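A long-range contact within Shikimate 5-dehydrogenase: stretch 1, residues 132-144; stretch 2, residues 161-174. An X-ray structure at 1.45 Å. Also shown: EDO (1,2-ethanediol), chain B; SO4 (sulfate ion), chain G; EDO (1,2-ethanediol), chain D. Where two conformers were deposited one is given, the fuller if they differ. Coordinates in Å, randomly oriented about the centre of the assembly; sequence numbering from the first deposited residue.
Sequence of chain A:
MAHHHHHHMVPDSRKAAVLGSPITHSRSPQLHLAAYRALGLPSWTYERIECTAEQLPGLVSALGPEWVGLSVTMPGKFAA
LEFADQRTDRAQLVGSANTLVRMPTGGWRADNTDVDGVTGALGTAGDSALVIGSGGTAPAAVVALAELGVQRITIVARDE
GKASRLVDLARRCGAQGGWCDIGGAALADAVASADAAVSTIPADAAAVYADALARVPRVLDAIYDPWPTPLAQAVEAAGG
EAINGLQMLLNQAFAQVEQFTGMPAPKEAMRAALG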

# COMPACT_ATOMS: atom_id res chain seq x y z
N ILE A 132 13.62 -2.49 0.67
CA ILE A 132 14.58 -2.01 -0.33
C ILE A 132 14.08 -0.66 -0.83
O ILE A 132 13.00 -0.59 -1.43
CB ILE A 132 14.75 -2.98 -1.54
CG1 ILE A 132 14.82 -4.47 -1.15
CG2 ILE A 132 15.97 -2.56 -2.38
CD1 ILE A 132 15.89 -4.80 -0.16
N GLY A 133 14.86 0.40 -0.64
CA GLY A 133 14.47 1.75 -1.03
C GLY A 133 14.02 2.59 0.15
O GLY A 133 13.75 2.07 1.26
N SER A 134 13.96 3.90 -0.08
CA SER A 134 13.63 4.86 0.97
C SER A 134 12.64 5.90 0.50
O SER A 134 12.52 6.96 1.12
CB SER A 134 14.89 5.57 1.49
OG SER A 134 15.55 6.26 0.44
N GLY A 135 11.89 5.62 -0.57
CA GLY A 135 11.02 6.61 -1.16
C GLY A 135 9.65 6.66 -0.51
O GLY A 135 9.45 6.18 0.61
N GLY A 136 8.70 7.29 -1.20
CA GLY A 136 7.42 7.64 -0.61
C GLY A 136 6.54 6.47 -0.16
O GLY A 136 5.63 6.67 0.66
N THR A 137 6.80 5.26 -0.68
CA THR A 137 6.02 4.10 -0.27
C THR A 137 6.66 3.31 0.84
O THR A 137 6.08 2.31 1.34
CB THR A 137 5.77 3.09 -1.45
OG1 THR A 137 6.98 2.45 -1.86
CG2 THR A 137 5.12 3.82 -2.69
N ALA A 138 7.85 3.73 1.25
CA ALA A 138 8.56 2.96 2.28
C ALA A 138 7.90 3.05 3.68
O ALA A 138 7.92 2.05 4.40
CB ALA A 138 10.04 3.41 2.34
N PRO A 139 7.34 4.22 4.09
CA PRO A 139 6.71 4.24 5.43
C PRO A 139 5.62 3.21 5.61
O PRO A 139 5.61 2.53 6.64
CB PRO A 139 6.15 5.66 5.53
CG PRO A 139 7.19 6.48 4.69
CD PRO A 139 7.38 5.57 3.51
N ALA A 140 4.75 3.04 4.62
CA ALA A 140 3.72 2.02 4.77
C ALA A 140 4.31 0.63 4.88
O ALA A 140 3.77 -0.23 5.62
CB ALA A 140 2.71 2.08 3.60
N ALA A 141 5.38 0.37 4.11
CA ALA A 141 6.05 -0.93 4.19
C ALA A 141 6.61 -1.16 5.61
O ALA A 141 6.47 -2.26 6.16
CB ALA A 141 7.15 -1.04 3.14
N VAL A 142 7.24 -0.15 6.21
CA VAL A 142 7.80 -0.28 7.57
C VAL A 142 6.70 -0.59 8.59
O VAL A 142 6.83 -1.52 9.39
CB VAL A 142 8.57 0.98 7.98
CG1 VAL A 142 8.94 0.94 9.49
CG2 VAL A 142 9.85 1.13 7.11
N VAL A 143 5.59 0.17 8.54
CA VAL A 143 4.52 -0.02 9.51
C VAL A 143 3.89 -1.41 9.30
O VAL A 143 3.67 -2.11 10.27
CB VAL A 143 3.48 1.10 9.40
CG1 VAL A 143 2.20 0.80 10.18
CG2 VAL A 143 4.08 2.47 9.87
N ALA A 144 3.71 -1.82 8.04
CA ALA A 144 3.20 -3.16 7.78
C ALA A 144 4.10 -4.24 8.32
O ALA A 144 3.62 -5.22 8.90
CB ALA A 144 2.99 -3.36 6.27
N GLY A 161 20.36 9.51 4.98
CA GLY A 161 19.44 10.46 5.61
C GLY A 161 18.00 10.02 5.50
O GLY A 161 17.26 9.97 6.50
N LYS A 162 17.58 9.63 4.30
CA LYS A 162 16.19 9.14 4.12
C LYS A 162 16.02 7.83 4.85
O LYS A 162 14.98 7.56 5.44
CB LYS A 162 15.83 9.00 2.63
CG LYS A 162 15.75 10.41 1.96
CD LYS A 162 15.12 10.32 0.59
CE LYS A 162 13.58 10.32 0.73
NZ LYS A 162 12.84 10.12 -0.57
N ALA A 163 17.06 7.02 4.85
CA ALA A 163 16.93 5.76 5.57
C ALA A 163 16.77 5.96 7.07
O ALA A 163 16.04 5.22 7.72
CB ALA A 163 18.14 4.88 5.28
N SER A 164 17.45 6.95 7.64
CA SER A 164 17.44 7.11 9.09
C SER A 164 16.04 7.46 9.58
O SER A 164 15.61 7.06 10.67
CB SER A 164 18.44 8.18 9.54
OG SER A 164 18.01 9.49 9.19
N ARG A 165 15.31 8.20 8.76
CA ARG A 165 13.96 8.50 9.17
C ARG A 165 13.05 7.27 9.15
O ARG A 165 12.14 7.15 9.99
CB ARG A 165 13.42 9.64 8.30
CG ARG A 165 14.19 10.93 8.60
CD ARG A 165 13.62 12.12 7.90
NE ARG A 165 13.97 12.10 6.49
CZ ARG A 165 15.07 12.65 6.00
NH1 ARG A 165 15.91 13.27 6.81
NH2 ARG A 165 15.31 12.59 4.70
N LEU A 166 13.32 6.31 8.27
CA LEU A 166 12.57 5.04 8.28
C LEU A 166 13.01 4.13 9.40
O LEU A 166 12.19 3.39 9.95
CB LEU A 166 12.76 4.35 6.93
CG LEU A 166 12.09 5.11 5.76
CD1 LEU A 166 12.66 4.68 4.40
CD2 LEU A 166 10.57 4.99 5.80
N VAL A 167 14.29 4.20 9.77
CA VAL A 167 14.77 3.46 10.94
C VAL A 167 14.08 3.99 12.19
O VAL A 167 13.64 3.19 13.03
CB VAL A 167 16.29 3.58 11.08
CG1 VAL A 167 16.75 3.03 12.42
CG2 VAL A 167 16.98 2.86 9.89
N ASP A 168 13.97 5.32 12.31
CA ASP A 168 13.27 5.90 13.45
C ASP A 168 11.83 5.40 13.52
O ASP A 168 11.31 5.09 14.58
CB ASP A 168 13.25 7.44 13.38
CG ASP A 168 14.64 8.08 13.57
OD1 ASP A 168 15.54 7.40 14.08
OD2 ASP A 168 14.79 9.30 13.23
N LEU A 169 11.16 5.39 12.37
CA LEU A 169 9.79 4.89 12.30
C LEU A 169 9.71 3.43 12.70
O LEU A 169 8.83 3.06 13.48
CB LEU A 169 9.26 5.11 10.88
CG LEU A 169 7.85 4.55 10.61
CD1 LEU A 169 6.80 5.18 11.52
CD2 LEU A 169 7.47 4.73 9.11
N ALA A 170 10.64 2.59 12.21
CA ALA A 170 10.62 1.20 12.65
C ALA A 170 10.68 1.08 14.16
O ALA A 170 9.98 0.27 14.77
CB ALA A 170 11.77 0.44 11.99
N ARG A 171 11.57 1.84 14.78
CA ARG A 171 11.67 1.80 16.22
C ARG A 171 10.43 2.33 16.92
O ARG A 171 10.00 1.76 17.95
CB ARG A 171 12.90 2.57 16.65
CG ARG A 171 14.18 1.88 16.21
CD ARG A 171 15.41 2.74 16.41
NE ARG A 171 16.63 2.06 15.97
CZ ARG A 171 17.79 2.68 15.71
NH1 ARG A 171 17.91 4.01 15.80
NH2 ARG A 171 18.84 1.97 15.29
N ARG A 172 9.82 3.40 16.39
CA ARG A 172 8.58 3.90 16.99
C ARG A 172 7.45 2.87 16.88
O ARG A 172 6.56 2.86 17.74
CB ARG A 172 8.15 5.24 16.35
CG ARG A 172 9.12 6.41 16.61
CD ARG A 172 8.53 7.78 16.20
NE ARG A 172 7.99 7.80 14.83
CZ ARG A 172 8.67 8.18 13.76
NH1 ARG A 172 9.90 8.61 13.86
NH2 ARG A 172 8.09 8.18 12.58
N CYS A 173 7.53 1.99 15.89
CA CYS A 173 6.55 0.91 15.75
C CYS A 173 6.83 -0.27 16.67
O CYS A 173 6.03 -1.21 16.69
CB CYS A 173 6.50 0.37 14.32
SG CYS A 173 5.88 1.52 13.09
N GLY A 174 7.95 -0.25 17.39
CA GLY A 174 8.27 -1.29 18.36
C GLY A 174 9.33 -2.29 17.92
O GLY A 174 9.75 -3.14 18.71
C1 EDO B . 8.74 2.20 20.74
O1 EDO B . 7.42 1.77 20.35
C2 EDO B . 9.66 1.03 21.06
O2 EDO B . 9.72 0.67 22.46
S SO4 G . 21.57 4.27 14.80
O1 SO4 G . 21.30 3.02 14.09
O2 SO4 G . 22.59 5.03 14.07
O3 SO4 G . 20.35 5.07 14.90
O4 SO4 G . 22.07 3.99 16.14
C1 EDO D . 8.85 6.52 -5.16
O1 EDO D . 7.82 5.52 -5.14
C2 EDO D . 8.34 7.84 -4.58
O2 EDO D . 9.41 8.53 -3.93

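The two stretches meet as helices running in nearly the same direction: the axes of 138-144 and 161-172 diverge by 28° and approach to 9.3 Å. The CA register advances together along both chains, from S134 opposite A163 (5.7 Å between CA atoms) to V142 opposite A170 (6.0 Å, CA to CA). No hydrogen bond crosses the contact, so the 493 Å² buried between the stretches reflects chiefly apolar packing.

L166 loses the most area, 95 Å². Its CA-to-CB bond points toward stretch 1, and with chi1 m and chi2 t the two methyls spread along the start of the opposing helix. CD1 lies 3.6 Å from A138 CB and 3.6 Å from S134 CA, while CD2 sits 3.9 Å from P139 CG and 4.1 Å from V142 CG2. The leucine thus packs against both the loop and the first helical turn.

V142, covered by 76 Å², answers from the other helix. In the t rotamer its CG1 reaches 3.6 Å from A170 CA, 3.8 Å from A170 CB and 3.9 Å from L169 CG. The small alanine side chain goes with the close backbone approach here. L169 CD2 continues the apolar layer, 3.9 Å from P139 CB and 4.1 Å from V143 CG2; V143 CG2 also meets C173 SG at 3.8 Å, where stretch 2 is leaving its helix through a Schellman motif at G174.

S134, with 72 Å² covered, packs at the other end of the contact. Its OG lies 3.5 Å from K162 CB, an aliphatic carbon, so this is van der Waals contact. Just beyond, a type I turn from G135 to A138, with A138 N donating to G135 O at 3.0 Å, leads stretch 1 into its helix.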